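Local coordinates for OxyA protein (Actinoplanes teichomyceticus, PDB 5HH3) that probably catalyses, as a heme-dependent cytochrome P450 monooxygenase, an oxidative phenolic coupling that cyclises the peptide during glycopeptide antibiotic biosynthesis, at residues B[18-23]-B[54-59]; B[24-29]-B[279-284]; B[62-67]-B[337-342]. One frame throughout, in Å; residues are numbered along the deposited sequence.

Interaction 1: B[18-23]-B[54-59]; sequences ELHRRD and AWLATG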
loop_
_atom_site.group_PDB
_atom_site.type_symbol
_atom_site.label_atom_id
_atom_site.label_comp_id
_atom_site.label_asym_id
_atom_site.label_seq_id
_atom_site.Cartn_x
_atom_site.Cartn_y
_atom_site.Cartn_z
ATOM N N GLU B 18 11.681 1.210 -1.839
ATOM C CA GLU B 18 12.973 0.767 -1.301
ATOM C C GLU B 18 14.129 0.934 -2.291
ATOM O O GLU B 18 15.207 1.310 -1.883
ATOM C CB GLU B 18 12.957 -0.710 -0.866
ATOM C CG GLU B 18 12.317 -1.007 0.468
ATOM C CD GLU B 18 13.071 -0.424 1.668
ATOM O OE1 GLU B 18 13.676 -1.214 2.433
ATOM O OE2 GLU B 18 13.021 0.813 1.869
ATOM N N LEU B 19 13.879 0.647 -3.565
ATOM C CA LEU B 19 14.881 0.788 -4.622
ATOM C C LEU B 19 15.251 2.230 -4.948
ATOM O O LEU B 19 16.273 2.462 -5.566
ATOM C CB LEU B 19 14.413 0.075 -5.908
ATOM C CG LEU B 19 14.363 -1.450 -5.790
ATOM C CD1 LEU B 19 13.700 -2.105 -6.981
ATOM C CD2 LEU B 19 15.746 -2.029 -5.597
ATOM N N HIS B 20 14.426 3.187 -4.543
ATOM C CA HIS B 20 14.635 4.592 -4.859
ATOM C C HIS B 20 14.971 5.472 -3.665
ATOM O O HIS B 20 14.806 6.680 -3.729
ATOM C CB HIS B 20 13.426 5.117 -5.642
ATOM C CG HIS B 20 13.356 4.542 -7.006
ATOM N ND1 HIS B 20 12.771 3.325 -7.262
ATOM C CD2 HIS B 20 13.943 4.927 -8.160
ATOM C CE1 HIS B 20 12.922 3.025 -8.539
ATOM N NE2 HIS B 20 13.641 3.977 -9.103
ATOM N N ARG B 21 15.453 4.853 -2.599
ATOM C CA ARG B 21 16.216 5.557 -1.561
ATOM C C ARG B 21 17.522 6.042 -2.196
ATOM O O ARG B 21 17.816 5.696 -3.341
ATOM C CB ARG B 21 16.498 4.621 -0.390
ATOM C CG ARG B 21 15.243 4.180 0.342
ATOM C CD ARG B 21 15.597 3.424 1.601
ATOM N NE ARG B 21 14.406 2.990 2.342
ATOM C CZ ARG B 21 13.608 3.776 3.083
ATOM N NH1 ARG B 21 13.837 5.088 3.222
ATOM N NH2 ARG B 21 12.555 3.231 3.704
ATOM N N ARG B 22 18.289 6.852 -1.483
ATOM C CA ARG B 22 19.484 7.478 -2.051
ATOM C C ARG B 22 20.645 7.363 -1.081
ATOM O O ARG B 22 20.450 7.411 0.130
ATOM C CB ARG B 22 19.247 8.964 -2.362
ATOM C CG ARG B 22 18.014 9.263 -3.197
ATOM C CD ARG B 22 18.205 8.930 -4.663
ATOM N NE ARG B 22 19.030 9.896 -5.382
ATOM C CZ ARG B 22 18.600 10.939 -6.093
ATOM N NH1 ARG B 22 17.307 11.250 -6.193
ATOM N NH2 ARG B 22 19.495 11.696 -6.718
ATOM N N ASP B 23 21.843 7.206 -1.625
ATOM C CA ASP B 23 23.073 7.294 -0.845
ATOM C C ASP B 23 23.646 8.671 -1.152
ATOM O O ASP B 23 24.327 8.866 -2.175
ATOM C CB ASP B 23 24.047 6.189 -1.231
ATOM C CG ASP B 23 25.354 6.263 -0.452
ATOM O OD1 ASP B 23 25.481 7.071 0.503
ATOM O OD2 ASP B 23 26.271 5.503 -0.795
ATOM N N ALA B 54 4.831 -7.328 -11.795
ATOM C CA ALA B 54 5.178 -5.937 -11.637
ATOM C C ALA B 54 6.623 -5.766 -12.093
ATOM O O ALA B 54 7.540 -6.454 -11.600
ATOM C CB ALA B 54 5.005 -5.519 -10.199
ATOM N N TRP B 55 6.799 -4.895 -13.078
ATOM C CA TRP B 55 8.069 -4.651 -13.716
ATOM C C TRP B 55 8.601 -3.260 -13.361
ATOM O O TRP B 55 7.828 -2.326 -13.092
ATOM C CB TRP B 55 7.904 -4.658 -15.236
ATOM C CG TRP B 55 7.358 -5.881 -15.874
ATOM C CD1 TRP B 55 6.049 -6.137 -16.168
ATOM C CD2 TRP B 55 8.113 -6.987 -16.396
ATOM N NE1 TRP B 55 5.937 -7.348 -16.802
ATOM C CE2 TRP B 55 7.195 -7.877 -16.988
ATOM C CE3 TRP B 55 9.482 -7.307 -16.430
ATOM C CZ2 TRP B 55 7.585 -9.067 -17.599
ATOM C CZ3 TRP B 55 9.881 -8.533 -17.081
ATOM C CH2 TRP B 55 8.934 -9.374 -17.635
ATOM N N LEU B 56 9.924 -3.138 -13.406
ATOM C CA LEU B 56 10.617 -1.866 -13.265
ATOM C C LEU B 56 11.363 -1.598 -14.550
ATOM O O LEU B 56 12.187 -2.418 -14.932
ATOM C CB LEU B 56 11.618 -1.932 -12.109
ATOM C CG LEU B 56 12.444 -0.681 -11.811
ATOM C CD1 LEU B 56 11.569 0.388 -11.168
ATOM C CD2 LEU B 56 13.604 -1.028 -10.888
ATOM N N ALA B 57 11.085 -0.473 -15.198
ATOM C CA ALA B 57 11.806 -0.038 -16.414
ATOM C C ALA B 57 12.880 0.947 -15.987
ATOM O O ALA B 57 12.565 1.937 -15.328
ATOM C CB ALA B 57 10.859 0.638 -17.402
ATOM N N THR B 58 14.131 0.650 -16.344
ATOM C CA THR B 58 15.283 1.482 -16.029
ATOM C C THR B 58 15.991 2.059 -17.264
ATOM O O THR B 58 16.727 3.041 -17.121
ATOM C CB THR B 58 16.342 0.697 -15.198
ATOM O OG1 THR B 58 16.759 -0.474 -15.907
ATOM C CG2 THR B 58 15.798 0.266 -13.847
ATOM N N GLY B 59 15.818 1.428 -18.434
ATOM C CA GLY B 59 16.429 1.880 -19.679
ATOM C C GLY B 59 15.759 3.141 -20.195
ATOM O O GLY B 59 14.521 3.251 -20.183
#
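The imidazole of H20 meets L56 at its edge: CD1 of L56 lies close to the ring plane, 4.0 Å from H20 CE1, and the two side chains run alongside with opposed directions. CE1 lies between the two ring nitrogens, and both of these are bonded, ND1 to the carbonyl oxygen of A16 and NE2 to the hydroxyl of S313, so the ring presents a carbon to the leucine while its polar corners are satisfied. The other flat group, the guanidinium of R21, has the E18 carboxylate at its edge. R21 NE bonds E18 OE2 at 2.6 Å on the syn side of the carboxylate, tilted out of the carboxylate plane; this salt bridge lies within 18-23, well away from L56.

The second methyl of L56, CD2, stands 4.1 Å from L19 CD1, so the fork of L56 reaches two successive residues, L19 and H20, near the C-terminal end of helix 8-19. With CG anti to the backbone N (chi1 180°), L56 projects from strand 53-57, which pairs with 40-45 and 309-312 in the mixed beta sheet of this P450. L31 of helix 29-37 packs against both H20 and L56.

No hydrogen bond crosses between the segments. The direct contact is therefore van der Waals and hydrophobic packing of methyls against each other and against an imidazole carbon, while the rotation of the H20 ring is probably fixed mainly by its bonds to A16 and S313.

Interaction 2: B[24-29]-B[279-284]; sequences RFDPVP and IRYLTT
Here the C-terminal end of the P450 K helix, 274-282, which carries the ExxR motif formed by E277 and R280, receives F25 from the short hairpin of strands 22-23 and 26-27. F25 fits against two successive side chains of the helix end. Its CB sits 3.7 Å from Y281 CE2, and the two side chains cross at about a right angle. The rings meet obliquely, planes 39° apart and centroids 5.8 Å from each other. On the ring itself, F25 CD1 lies 3.7 Å from L282 CD2, the leucine running beside F25 in the same direction. With CG anti to the backbone N (chi1 -173°), the Y281 ring extends toward F25 and D26. Its OH ends 4.0 Å from D26 OD1, a packing distance and no hydrogen bond.

No direct polar bond joins the two segments, but two arginines bridge their backbones: R22 bonds the carbonyl oxygens of F25 and L282, and R319 those of F25 and Y281. W252 of the long helix 225-256 adds a third ring beside F25, and A249 of the same helix packs on L282. The K helix ends with L282; T283, with positive phi, is the first residue beyond it. T283 OG1 donates a 2.7 Å hydrogen bond to R280 O, approaching from above the carbonyl plane, 40° out of it.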
loop_
_atom_site.group_PDB
_atom_site.type_symbol
_atom_site.label_atom_id
_atom_site.label_comp_id
_atom_site.label_asym_id
_atom_site.label_seq_id
_atom_site.Cartn_x
_atom_site.Cartn_y
_atom_site.Cartn_z
ATOM N N ARG B 24 23.327 9.627 -0.279
ATOM C CA ARG B 24 23.563 11.041 -0.564
ATOM C C ARG B 24 22.848 11.404 -1.888
ATOM O O ARG B 24 21.631 11.366 -1.915
ATOM C CB ARG B 24 25.068 11.364 -0.498
ATOM C CG ARG B 24 25.687 10.959 0.840
ATOM C CD ARG B 24 27.158 11.339 1.009
ATOM N NE ARG B 24 27.306 12.794 1.156
ATOM C CZ ARG B 24 27.737 13.645 0.216
ATOM N NH1 ARG B 24 28.115 13.214 -0.989
ATOM N NH2 ARG B 24 27.811 14.953 0.492
ATOM N N PHE B 25 23.564 11.700 -2.970
ATOM C CA PHE B 25 22.948 12.002 -4.267
ATOM C C PHE B 25 22.837 10.805 -5.206
ATOM O O PHE B 25 22.219 10.919 -6.270
ATOM C CB PHE B 25 23.742 13.106 -4.989
ATOM C CG PHE B 25 23.858 14.362 -4.196
ATOM C CD1 PHE B 25 22.774 15.217 -4.092
ATOM C CD2 PHE B 25 25.014 14.666 -3.516
ATOM C CE1 PHE B 25 22.859 16.376 -3.348
ATOM C CE2 PHE B 25 25.104 15.828 -2.761
ATOM C CZ PHE B 25 24.025 16.677 -2.674
ATOM N N ASP B 26 23.435 9.680 -4.827
ATOM C CA ASP B 26 23.529 8.534 -5.706
ATOM C C ASP B 26 22.394 7.532 -5.556
ATOM O O ASP B 26 21.840 7.389 -4.467
ATOM C CB ASP B 26 24.825 7.814 -5.467
ATOM C CG ASP B 26 26.027 8.693 -5.688
ATOM O OD1 ASP B 26 25.909 9.755 -6.343
ATOM O OD2 ASP B 26 27.082 8.292 -5.204
ATOM N N PRO B 27 22.087 6.792 -6.645
ATOM C CA PRO B 27 21.262 5.577 -6.563
ATOM C C PRO B 27 21.883 4.556 -5.603
ATOM O O PRO B 27 23.109 4.473 -5.564
ATOM C CB PRO B 27 21.328 5.008 -7.987
ATOM C CG PRO B 27 21.811 6.121 -8.852
ATOM C CD PRO B 27 22.672 6.970 -7.988
ATOM N N VAL B 28 21.066 3.799 -4.858
ATOM C CA VAL B 28 21.594 2.749 -3.958
ATOM C C VAL B 28 22.086 1.509 -4.734
ATOM O O VAL B 28 21.683 1.309 -5.896
ATOM C CB VAL B 28 20.589 2.322 -2.849
ATOM C CG1 VAL B 28 20.292 3.503 -1.925
ATOM C CG2 VAL B 28 19.306 1.721 -3.417
ATOM N N PRO B 29 22.963 0.669 -4.106
ATOM C CA PRO B 29 23.508 -0.505 -4.808
ATOM C C PRO B 29 22.475 -1.424 -5.455
ATOM O O PRO B 29 22.741 -2.001 -6.502
ATOM C CB PRO B 29 24.246 -1.252 -3.697
ATOM C CG PRO B 29 24.742 -0.168 -2.812
ATOM C CD PRO B 29 23.650 0.877 -2.813
ATOM N N ILE B 279 19.009 19.417 -12.624
ATOM C CA ILE B 279 17.806 18.582 -12.608
ATOM C C ILE B 279 18.122 17.099 -12.894
ATOM O O ILE B 279 17.646 16.216 -12.174
ATOM C CB ILE B 279 16.729 19.112 -13.587
ATOM C CG1 ILE B 279 16.144 20.424 -13.052
ATOM C CG2 ILE B 279 15.643 18.065 -13.781
ATOM C CD1 ILE B 279 15.339 21.241 -14.046
ATOM N N ARG B 280 18.915 16.837 -13.923
ATOM C CA ARG B 280 19.352 15.462 -14.239
ATOM C C ARG B 280 20.020 14.775 -13.048
ATOM O O ARG B 280 19.676 13.647 -12.696
ATOM C CB ARG B 280 20.347 15.431 -15.407
ATOM C CG ARG B 280 20.767 14.011 -15.827
ATOM C CD ARG B 280 22.050 13.994 -16.637
ATOM N NE ARG B 280 23.216 14.374 -15.836
ATOM C CZ ARG B 280 23.933 13.562 -15.057
ATOM N NH1 ARG B 280 23.634 12.272 -14.924
ATOM N NH2 ARG B 280 24.977 14.049 -14.396
ATOM N N TYR B 281 20.994 15.453 -12.462
ATOM C CA TYR B 281 21.792 14.879 -11.377
ATOM C C TYR B 281 20.948 14.641 -10.136
ATOM O O TYR B 281 21.026 13.572 -9.555
ATOM C CB TYR B 281 22.982 15.773 -11.049
ATOM C CG TYR B 281 23.946 15.176 -10.046
ATOM C CD1 TYR B 281 24.786 14.131 -10.403
ATOM C CD2 TYR B 281 23.999 15.648 -8.744
ATOM C CE1 TYR B 281 25.681 13.578 -9.489
ATOM C CE2 TYR B 281 24.878 15.111 -7.825
ATOM C CZ TYR B 281 25.722 14.083 -8.207
ATOM O OH TYR B 281 26.590 13.570 -7.307
ATOM N N LEU B 282 20.125 15.611 -9.751
ATOM C CA LEU B 282 19.335 15.490 -8.523
ATOM C C LEU B 282 18.142 14.532 -8.621
ATOM O O LEU B 282 17.872 13.799 -7.663
ATOM C CB LEU B 282 18.842 16.857 -8.032
ATOM C CG LEU B 282 19.912 17.837 -7.547
ATOM C CD1 LEU B 282 19.252 19.106 -7.029
ATOM C CD2 LEU B 282 20.785 17.205 -6.475
ATOM N N THR B 283 17.420 14.597 -9.742
ATOM C CA THR B 283 16.214 13.769 -10.001
ATOM C C THR B 283 15.379 13.546 -8.737
ATOM O O THR B 283 15.325 12.427 -8.205
ATOM C CB THR B 283 16.590 12.411 -10.671
ATOM O OG1 THR B 283 17.325 12.679 -11.875
ATOM C CG2 THR B 283 15.336 11.599 -11.016
ATOM N N THR B 284 14.747 14.620 -8.256
ATOM C CA THR B 284 14.094 14.607 -6.956
ATOM C C THR B 284 12.707 13.927 -6.955
ATOM O O THR B 284 12.151 13.701 -5.888
ATOM C CB THR B 284 13.988 16.033 -6.356
ATOM O OG1 THR B 284 13.386 16.922 -7.301
ATOM C CG2 THR B 284 15.378 16.555 -5.982
#

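Interaction 3: B[62-67]-B[337-342]; sequences EIRQVL and EHLAFG. With HEM (protoporphyrin IX containing Fe), chain G.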
loop_
_atom_site.group_PDB
_atom_site.type_symbol
_atom_site.label_atom_id
_atom_site.label_comp_id
_atom_site.label_asym_id
_atom_site.label_seq_id
_atom_site.Cartn_x
_atom_site.Cartn_y
_atom_site.Cartn_z
ATOM N N GLU B 62 13.470 2.601 -23.264
ATOM C CA GLU B 62 12.369 1.738 -22.881
ATOM C C GLU B 62 11.361 2.511 -22.005
ATOM O O GLU B 62 10.155 2.309 -22.105
ATOM C CB GLU B 62 12.883 0.485 -22.162
ATOM C CG GLU B 62 13.636 -0.493 -23.087
ATOM C CD GLU B 62 15.059 -0.071 -23.430
ATOM O OE1 GLU B 62 15.605 0.895 -22.845
ATOM O OE2 GLU B 62 15.650 -0.720 -24.301
ATOM N N ILE B 63 11.864 3.391 -21.150
ATOM C CA ILE B 63 10.986 4.250 -20.347
ATOM C C ILE B 63 10.200 5.202 -21.275
ATOM O O ILE B 63 9.008 5.392 -21.086
ATOM C CB ILE B 63 11.754 5.039 -19.277
ATOM C CG1 ILE B 63 12.187 4.092 -18.155
ATOM C CG2 ILE B 63 10.899 6.179 -18.716
ATOM C CD1 ILE B 63 13.237 4.691 -17.226
ATOM N N ARG B 64 10.858 5.781 -22.273
ATOM C CA ARG B 64 10.143 6.633 -23.243
ATOM C C ARG B 64 9.086 5.838 -24.031
ATOM O O ARG B 64 8.000 6.339 -24.309
ATOM C CB ARG B 64 11.115 7.330 -24.192
ATOM C CG ARG B 64 11.944 8.391 -23.482
ATOM C CD ARG B 64 13.135 8.815 -24.324
ATOM N NE ARG B 64 12.710 9.351 -25.604
ATOM C CZ ARG B 64 12.654 10.641 -25.959
ATOM N NH1 ARG B 64 13.002 11.636 -25.129
ATOM N NH2 ARG B 64 12.242 10.947 -27.196
ATOM N N GLN B 65 9.405 4.592 -24.354
ATOM C CA GLN B 65 8.434 3.712 -24.988
ATOM C C GLN B 65 7.218 3.449 -24.088
ATOM O O GLN B 65 6.076 3.555 -24.537
ATOM C CB GLN B 65 9.094 2.389 -25.354
ATOM C CG GLN B 65 8.217 1.500 -26.186
ATOM C CD GLN B 65 8.925 0.231 -26.639
ATOM O OE1 GLN B 65 10.137 0.034 -26.403
ATOM N NE2 GLN B 65 8.174 -0.633 -27.304
ATOM N N VAL B 66 7.467 3.092 -22.833
ATOM C CA VAL B 66 6.384 2.777 -21.914
ATOM C C VAL B 66 5.466 3.993 -21.733
ATOM O O VAL B 66 4.227 3.860 -21.808
ATOM C CB VAL B 66 6.923 2.316 -20.560
ATOM C CG1 VAL B 66 5.835 2.320 -19.483
ATOM C CG2 VAL B 66 7.516 0.916 -20.701
ATOM N N LEU B 67 6.074 5.148 -21.499
ATOM C CA LEU B 67 5.330 6.349 -21.125
ATOM C C LEU B 67 4.660 7.050 -22.295
ATOM O O LEU B 67 3.722 7.820 -22.053
ATOM C CB LEU B 67 6.226 7.353 -20.368
ATOM C CG LEU B 67 6.766 6.924 -18.995
ATOM C CD1 LEU B 67 7.761 7.950 -18.497
ATOM C CD2 LEU B 67 5.667 6.752 -17.952
ATOM N N GLU B 337 20.696 15.513 -20.959
ATOM C CA GLU B 337 19.436 14.815 -21.210
ATOM C C GLU B 337 18.869 14.234 -19.943
ATOM O O GLU B 337 19.582 13.567 -19.178
ATOM C CB GLU B 337 19.641 13.685 -22.197
ATOM C CG GLU B 337 20.098 14.155 -23.564
ATOM C CD GLU B 337 20.295 12.995 -24.532
ATOM O OE1 GLU B 337 19.354 12.187 -24.706
ATOM O OE2 GLU B 337 21.394 12.904 -25.115
ATOM N N HIS B 338 17.585 14.479 -19.718
ATOM C CA HIS B 338 16.878 13.831 -18.619
ATOM C C HIS B 338 15.388 13.674 -18.909
ATOM O O HIS B 338 14.847 14.293 -19.839
ATOM C CB HIS B 338 17.078 14.622 -17.330
ATOM C CG HIS B 338 16.498 16.001 -17.384
ATOM N ND1 HIS B 338 15.157 16.258 -17.204
ATOM C CD2 HIS B 338 17.079 17.199 -17.608
ATOM C CE1 HIS B 338 14.938 17.553 -17.318
ATOM N NE2 HIS B 338 16.084 18.141 -17.562
ATOM N N LEU B 339 14.758 12.834 -18.094
ATOM C CA LEU B 339 13.316 12.610 -18.079
ATOM C C LEU B 339 12.734 12.918 -16.699
ATOM O O LEU B 339 11.781 12.258 -16.253
ATOM C CB LEU B 339 13.030 11.151 -18.425
ATOM C CG LEU B 339 13.505 10.629 -19.764
ATOM C CD1 LEU B 339 13.368 9.123 -19.801
ATOM C CD2 LEU B 339 12.734 11.301 -20.897
ATOM N N ALA B 340 13.338 13.872 -15.988
ATOM C CA ALA B 340 12.918 14.261 -14.622
ATOM C C ALA B 340 11.458 14.673 -14.475
ATOM O O ALA B 340 10.878 14.544 -13.395
ATOM C CB ALA B 340 13.827 15.362 -14.084
ATOM N N PHE B 341 10.884 15.178 -15.555
ATOM C CA PHE B 341 9.481 15.587 -15.610
ATOM C C PHE B 341 8.585 14.581 -16.360
ATOM O O PHE B 341 7.464 14.918 -16.763
ATOM C CB PHE B 341 9.378 16.972 -16.261
ATOM C CG PHE B 341 10.062 18.056 -15.476
ATOM C CD1 PHE B 341 9.444 18.612 -14.369
ATOM C CD2 PHE B 341 11.321 18.539 -15.867
ATOM C CE1 PHE B 341 10.074 19.605 -13.630
ATOM C CE2 PHE B 341 11.953 19.534 -15.139
ATOM C CZ PHE B 341 11.332 20.064 -14.013
ATOM N N GLY B 342 9.067 13.349 -16.526
ATOM C CA GLY B 342 8.293 12.318 -17.176
ATOM C C GLY B 342 8.267 12.475 -18.688
ATOM O O GLY B 342 9.146 13.091 -19.276
HETATM C CHA HEM G . 3.260 15.195 -13.371
HETATM C CHB HEM G . 2.159 19.600 -11.663
HETATM C CHC HEM G . 6.772 20.163 -10.221
HETATM C CHD HEM G . 7.848 15.814 -11.999
HETATM C C1A HEM G . 2.573 16.327 -13.001
HETATM C C2A HEM G . 1.165 16.486 -13.139
HETATM C C3A HEM G . 0.856 17.727 -12.671
HETATM C C4A HEM G . 2.065 18.340 -12.235
HETATM C CMA HEM G . -0.519 18.342 -12.598
HETATM C CAA HEM G . 0.206 15.465 -13.718
HETATM C CBA HEM G . 0.127 15.667 -15.230
HETATM C CGA HEM G . -0.782 14.683 -15.949
HETATM O O1A HEM G . -1.074 13.562 -15.465
HETATM O O2A HEM G . -1.248 14.989 -17.079
HETATM C C1B HEM G . 3.326 20.152 -11.099
HETATM C C2B HEM G . 3.391 21.438 -10.462
HETATM C C3B HEM G . 4.693 21.613 -10.046
HETATM C C4B HEM G . 5.412 20.378 -10.461
HETATM C CMB HEM G . 2.252 22.420 -10.286
HETATM C CAB HEM G . 5.362 22.755 -9.372
HETATM C CBB HEM G . 4.849 23.965 -9.129
HETATM C C1C HEM G . 7.497 19.027 -10.555
HETATM C C2C HEM G . 8.869 18.821 -10.292
HETATM C C3C HEM G . 9.184 17.554 -10.801
HETATM C C4C HEM G . 7.976 17.026 -11.377
HETATM C CMC HEM G . 9.798 19.786 -9.579
HETATM C CAC HEM G . 10.479 16.827 -10.819
HETATM C CBC HEM G . 11.654 17.281 -10.390
HETATM C C1D HEM G . 6.642 15.327 -12.502
HETATM C C2D HEM G . 6.575 13.981 -13.110
HETATM C C3D HEM G . 5.302 13.801 -13.492
HETATM C C4D HEM G . 4.607 15.048 -13.109
HETATM C CMD HEM G . 7.665 12.948 -13.288
HETATM C CAD HEM G . 4.754 12.553 -14.172
HETATM C CBD HEM G . 4.345 11.428 -13.209
HETATM C CGD HEM G . 3.812 10.211 -13.982
HETATM O O1D HEM G . 3.382 9.194 -13.407
HETATM O O2D HEM G . 3.782 10.152 -15.218
HETATM N NA HEM G . 3.115 17.476 -12.461
HETATM N NB HEM G . 4.541 19.594 -11.092
HETATM N NC HEM G . 6.992 17.960 -11.241
HETATM N ND HEM G . 5.446 15.947 -12.555
HETATM FE FE HEM G . 5.012 17.695 -11.867
HETATM O O HOH W 1 4.350 16.806 -10.080
#
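Apolar contacts carry the join between I63, R64 and L339. L339 lays its two methyls against helix 60-68: R64 CG sits against both, 4.0 Å from L339 CD1 and from L339 CD2, and CD1 also meets I63 CG2 at 4.0 Å, the isoleucine and leucine side chains crossing at a slant. The arginine thus offers the aliphatic root of its chain, at about a right angle to the leucine, before bending at chi3 (59°). A317 of helix 314-318 touches both I63 and L339.

Polar bonds shape the loop and do not cross to the helix. G342 N bonds L339 O at 2.9 Å, closing a type I beta turn, while A340 N lies at the edge of the H338 ring, near its plane, and donates to H338 ND1 at 3.2 Å. L339 N donates to the side-chain OD1 of N318. R64 NH1 and E337 OE1 carry opposite charges but stay 6.4 Å apart, at most a long-range attraction.

This loop leads into the P450 cysteine-ligand signature, FxxGxxxCxG, in which F341 is the first residue and C348 the axial thiolate of the iron; the backbones of F341 and C348 are hydrogen-bonded.

Heme contacts follow from that position. The F341 ring lies obliquely against a pyrrole, CE1 3.6 Å from HEM C3C, on the face opposite the iron-bound water. A340 O approaches the vinyl carbon HEM CAC to 3.5 Å. G342, with positive phi, passes its backbone close to the heme edge, its N near the methyl CMD.

From the N terminus, interaction 1 closes first, joining the end of helix 8-19 to strand 53-57 across helix 29-37 and strand 40-45. Interaction 2 opens within that loop, at 24-29, but closes only at 279-284, so the two cross; R22 joins them by hydrogen-bonding the carbonyl of L282. Interaction 3 opens at 62-67, after interaction 1 has closed, and the two are in series, with I63 packed on the end of strand 53-57. It closes at 337-342, beyond interaction 2, which it therefore crosses; I279 rests on A340 between them. Together they tie the N-terminal hairpin and the mixed sheet, itself built from early and late strands, to the K helix and the heme-binding loop.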